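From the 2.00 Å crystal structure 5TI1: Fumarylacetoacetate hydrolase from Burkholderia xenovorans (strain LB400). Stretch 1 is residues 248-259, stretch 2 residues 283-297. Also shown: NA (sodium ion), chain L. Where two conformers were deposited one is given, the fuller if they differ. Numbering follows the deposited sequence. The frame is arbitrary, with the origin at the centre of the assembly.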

# COMPACT_ATOMS: atom_id res chain seq x y z
N ALA B 248 -5.65 -16.89 -12.90
CA ALA B 248 -5.66 -15.52 -12.39
C ALA B 248 -7.07 -14.94 -12.33
O ALA B 248 -7.46 -14.36 -11.31
CB ALA B 248 -4.75 -14.65 -13.25
N GLU B 249 -7.85 -15.08 -13.41
CA GLU B 249 -9.12 -14.36 -13.51
C GLU B 249 -10.11 -14.82 -12.44
O GLU B 249 -10.97 -14.04 -12.01
CB GLU B 249 -9.73 -14.53 -14.91
CG GLU B 249 -9.05 -13.69 -15.98
CD GLU B 249 -9.75 -13.78 -17.33
OE1 GLU B 249 -10.95 -14.13 -17.35
OE2 GLU B 249 -9.11 -13.48 -18.36
N ALA B 250 -10.00 -16.07 -11.99
CA ALA B 250 -10.87 -16.56 -10.93
C ALA B 250 -10.64 -15.82 -9.61
O ALA B 250 -11.50 -15.88 -8.72
CB ALA B 250 -10.65 -18.06 -10.72
N HIS B 251 -9.52 -15.12 -9.47
CA HIS B 251 -9.27 -14.31 -8.29
C HIS B 251 -9.86 -12.91 -8.39
O HIS B 251 -9.85 -12.19 -7.38
CB HIS B 251 -7.76 -14.20 -8.02
CG HIS B 251 -7.12 -15.51 -7.66
ND1 HIS B 251 -6.55 -15.74 -6.43
CD2 HIS B 251 -6.98 -16.66 -8.37
CE1 HIS B 251 -6.06 -16.97 -6.39
NE2 HIS B 251 -6.31 -17.55 -7.56
N ILE B 252 -10.39 -12.51 -9.55
CA ILE B 252 -10.83 -11.13 -9.79
C ILE B 252 -12.34 -11.04 -9.57
O ILE B 252 -13.11 -11.84 -10.12
CB ILE B 252 -10.45 -10.66 -11.20
CG1 ILE B 252 -8.94 -10.77 -11.41
CG2 ILE B 252 -10.93 -9.23 -11.44
CD1 ILE B 252 -8.47 -10.28 -12.75
N PHE B 253 -12.77 -10.04 -8.80
CA PHE B 253 -14.18 -9.83 -8.51
C PHE B 253 -14.86 -8.95 -9.56
O PHE B 253 -15.93 -9.28 -10.06
CB PHE B 253 -14.33 -9.22 -7.11
CG PHE B 253 -15.73 -8.79 -6.78
CD1 PHE B 253 -16.75 -9.73 -6.68
CD2 PHE B 253 -16.03 -7.44 -6.56
CE1 PHE B 253 -18.05 -9.35 -6.37
CE2 PHE B 253 -17.33 -7.04 -6.25
CZ PHE B 253 -18.34 -8.00 -6.15
N GLY B 254 -14.26 -7.81 -9.87
CA GLY B 254 -14.90 -6.89 -10.79
C GLY B 254 -13.98 -5.73 -11.12
O GLY B 254 -12.78 -5.76 -10.81
N MET B 255 -14.56 -4.69 -11.74
CA MET B 255 -13.78 -3.59 -12.27
C MET B 255 -14.46 -2.26 -11.94
O MET B 255 -15.68 -2.19 -11.79
CB MET B 255 -13.62 -3.72 -13.78
CG MET B 255 -12.55 -2.84 -14.38
SD MET B 255 -12.46 -3.10 -16.16
CE MET B 255 -11.97 -4.82 -16.24
N VAL B 256 -13.63 -1.22 -11.83
CA VAL B 256 -14.08 0.16 -11.69
C VAL B 256 -13.29 1.00 -12.69
O VAL B 256 -12.31 0.56 -13.27
CB VAL B 256 -13.87 0.70 -10.26
CG1 VAL B 256 -14.74 -0.06 -9.27
CG2 VAL B 256 -12.39 0.64 -9.89
N LEU B 257 -13.74 2.24 -12.88
CA LEU B 257 -12.94 3.24 -13.57
C LEU B 257 -11.97 3.88 -12.57
O LEU B 257 -12.28 4.01 -11.39
CB LEU B 257 -13.83 4.32 -14.19
CG LEU B 257 -14.91 3.81 -15.16
CD1 LEU B 257 -15.84 4.94 -15.57
CD2 LEU B 257 -14.29 3.17 -16.37
N LEU B 258 -10.81 4.30 -13.07
CA LEU B 258 -9.72 4.74 -12.19
C LEU B 258 -8.98 5.89 -12.87
O LEU B 258 -8.46 5.73 -13.98
CB LEU B 258 -8.76 3.58 -11.87
CG LEU B 258 -7.70 3.78 -10.77
CD1 LEU B 258 -7.24 2.42 -10.19
CD2 LEU B 258 -6.50 4.56 -11.28
N ASN B 259 -8.94 7.04 -12.20
CA ASN B 259 -8.18 8.19 -12.66
C ASN B 259 -6.99 8.36 -11.73
O ASN B 259 -7.14 8.82 -10.59
CB ASN B 259 -9.04 9.46 -12.68
CG ASN B 259 -8.28 10.66 -13.24
OD1 ASN B 259 -7.09 10.55 -13.57
ND2 ASN B 259 -8.97 11.81 -13.35
N ALA B 283 -3.69 11.85 -4.85
CA ALA B 283 -5.09 11.53 -5.16
C ALA B 283 -5.17 10.47 -6.25
O ALA B 283 -4.46 10.55 -7.25
CB ALA B 283 -5.87 12.77 -5.61
N THR B 284 -6.05 9.49 -6.06
CA THR B 284 -6.45 8.57 -7.11
C THR B 284 -7.95 8.38 -6.95
O THR B 284 -8.41 8.13 -5.84
CB THR B 284 -5.70 7.23 -7.01
OG1 THR B 284 -4.29 7.45 -7.15
CG2 THR B 284 -6.17 6.28 -8.10
N THR B 285 -8.71 8.55 -8.04
CA THR B 285 -10.16 8.49 -7.96
C THR B 285 -10.67 7.21 -8.63
O THR B 285 -10.18 6.83 -9.70
CB THR B 285 -10.80 9.73 -8.62
OG1 THR B 285 -10.30 10.92 -7.99
CG2 THR B 285 -12.31 9.71 -8.48
N ILE B 286 -11.63 6.54 -8.00
CA ILE B 286 -12.32 5.44 -8.67
C ILE B 286 -13.82 5.70 -8.68
O ILE B 286 -14.37 6.41 -7.83
CB ILE B 286 -12.01 4.06 -8.05
CG1 ILE B 286 -12.46 3.98 -6.58
CG2 ILE B 286 -10.53 3.73 -8.19
CD1 ILE B 286 -12.33 2.55 -5.99
N SER B 287 -14.48 5.12 -9.68
CA SER B 287 -15.93 5.12 -9.74
C SER B 287 -16.49 4.26 -8.61
O SER B 287 -15.80 3.38 -8.07
CB SER B 287 -16.40 4.59 -11.10
OG SER B 287 -15.88 3.30 -11.34
N PRO B 288 -17.75 4.49 -8.22
CA PRO B 288 -18.27 3.80 -7.02
C PRO B 288 -18.87 2.42 -7.26
O PRO B 288 -19.01 1.66 -6.30
CB PRO B 288 -19.35 4.78 -6.52
CG PRO B 288 -19.81 5.49 -7.75
CD PRO B 288 -18.62 5.60 -8.65
N TRP B 289 -19.22 2.07 -8.51
CA TRP B 289 -19.91 0.81 -8.80
C TRP B 289 -18.92 -0.24 -9.33
O TRP B 289 -18.29 -0.05 -10.37
CB TRP B 289 -21.03 1.02 -9.83
CG TRP B 289 -22.17 1.86 -9.32
CD1 TRP B 289 -22.51 3.11 -9.74
CD2 TRP B 289 -23.11 1.50 -8.30
NE1 TRP B 289 -23.60 3.56 -9.04
CE2 TRP B 289 -23.99 2.59 -8.15
CE3 TRP B 289 -23.29 0.37 -7.49
CZ2 TRP B 289 -25.04 2.58 -7.23
CZ3 TRP B 289 -24.33 0.36 -6.58
CH2 TRP B 289 -25.19 1.46 -6.45
N ILE B 290 -18.82 -1.37 -8.64
CA ILE B 290 -17.94 -2.43 -9.11
C ILE B 290 -18.75 -3.32 -10.04
O ILE B 290 -19.68 -4.00 -9.60
CB ILE B 290 -17.34 -3.24 -7.96
CG1 ILE B 290 -16.50 -2.34 -7.06
CG2 ILE B 290 -16.45 -4.32 -8.54
CD1 ILE B 290 -15.78 -3.09 -5.95
N VAL B 291 -18.42 -3.27 -11.32
CA VAL B 291 -19.07 -4.11 -12.32
C VAL B 291 -18.41 -5.48 -12.25
O VAL B 291 -17.19 -5.58 -12.40
CB VAL B 291 -18.95 -3.50 -13.73
CG1 VAL B 291 -19.46 -4.49 -14.79
CG2 VAL B 291 -19.72 -2.16 -13.82
N THR B 292 -19.20 -6.53 -11.99
CA THR B 292 -18.62 -7.85 -11.75
C THR B 292 -18.00 -8.42 -13.02
O THR B 292 -18.45 -8.17 -14.14
CB THR B 292 -19.66 -8.85 -11.23
OG1 THR B 292 -20.74 -8.98 -12.18
CG2 THR B 292 -20.21 -8.42 -9.88
N LEU B 293 -16.96 -9.23 -12.82
CA LEU B 293 -16.31 -9.88 -13.95
C LEU B 293 -17.29 -10.78 -14.70
O LEU B 293 -17.24 -10.87 -15.93
CB LEU B 293 -15.10 -10.67 -13.46
CG LEU B 293 -14.24 -11.17 -14.61
CD1 LEU B 293 -13.55 -10.01 -15.32
CD2 LEU B 293 -13.24 -12.22 -14.15
N ASP B 294 -18.22 -11.41 -13.97
CA ASP B 294 -19.26 -12.21 -14.63
C ASP B 294 -20.13 -11.35 -15.54
O ASP B 294 -20.46 -11.76 -16.66
CB ASP B 294 -20.11 -12.92 -13.57
CG ASP B 294 -19.47 -14.20 -13.08
OD1 ASP B 294 -18.76 -14.83 -13.89
OD2 ASP B 294 -19.65 -14.57 -11.90
N ALA B 295 -20.51 -10.15 -15.09
CA ALA B 295 -21.32 -9.28 -15.95
C ALA B 295 -20.58 -8.89 -17.22
O ALA B 295 -21.21 -8.63 -18.24
CB ALA B 295 -21.76 -8.03 -15.18
N LEU B 296 -19.25 -8.86 -17.17
CA LEU B 296 -18.45 -8.49 -18.33
C LEU B 296 -18.17 -9.65 -19.28
O LEU B 296 -17.65 -9.42 -20.38
CB LEU B 296 -17.11 -7.91 -17.88
CG LEU B 296 -17.25 -6.59 -17.11
CD1 LEU B 296 -16.01 -6.36 -16.31
CD2 LEU B 296 -17.47 -5.46 -18.09
N GLU B 297 -18.49 -10.88 -18.88
CA GLU B 297 -18.22 -12.03 -19.72
C GLU B 297 -18.74 -11.89 -21.15
O GLU B 297 -17.97 -12.20 -22.08
CB GLU B 297 -18.78 -13.30 -19.07
CG GLU B 297 -18.46 -14.58 -19.83
CD GLU B 297 -16.97 -14.81 -20.00
OE1 GLU B 297 -16.19 -14.43 -19.10
OE2 GLU B 297 -16.57 -15.34 -21.05
NA NA L . -2.75 9.47 -8.50
O HOH W 1 -17.50 -11.70 -10.96

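Strand 252-259 runs antiparallel to stretch 2 and meets it in two separate ladders whose registers differ by two residues. In the first, M255 N donates to V291 O at 2.9 Å and V291 N returns the bond to M255 O at 3.0 Å; L293 N extends it, reaching F253 O at 2.9 Å. In the second, N259 N bonds T285 O at 2.8 Å and T285 N bonds N259 O at 3.0 Å. Between the ladders, S287 keeps the pairing alive. S287 N donates to L257 O at 3.0 Å, and S287 OG, in the p rotamer, accepts from L257 N at 2.8 Å, a side chain serving where a backbone carbonyl would in a regular ladder. S287 O is buried by the contact and has no partner in the model.

G254 sits where the chains are tightest, its CA 4.0 Å from T292 CA. An ideal CB on G254 would lie 2.5 Å from V291 O and 2.7 Å from I290 CG2, a clash with both, so the place suits glycine.

V256 points toward stretch 2 and fills the space beside the register shift: V256 CG1 packs 3.6 Å from I290 CG1, while V256 CG2 lies 3.9 Å from I286 CB. The F253 CB points away, but its ring comes back, with CE2 3.7 Å from I290 CG2. L258 and I286 share one face of the sheet, CG to CG2 at 3.8 Å; N259 and T285 occupy the other. Together the two stretches bury 857 Å², counting both sides.

At the far end T292 closes the strand and caps the weakly bonded helix that follows, its OG1 accepting from A295 N at 3.1 Å. L293 then turns toward stretch 1, placing CD2 3.6 Å from E249 O and 4.3 Å from I252 CB. Water 1 links the same corner, donating to F253 O at 3.0 Å and accepting from D294 N at 3.1 Å.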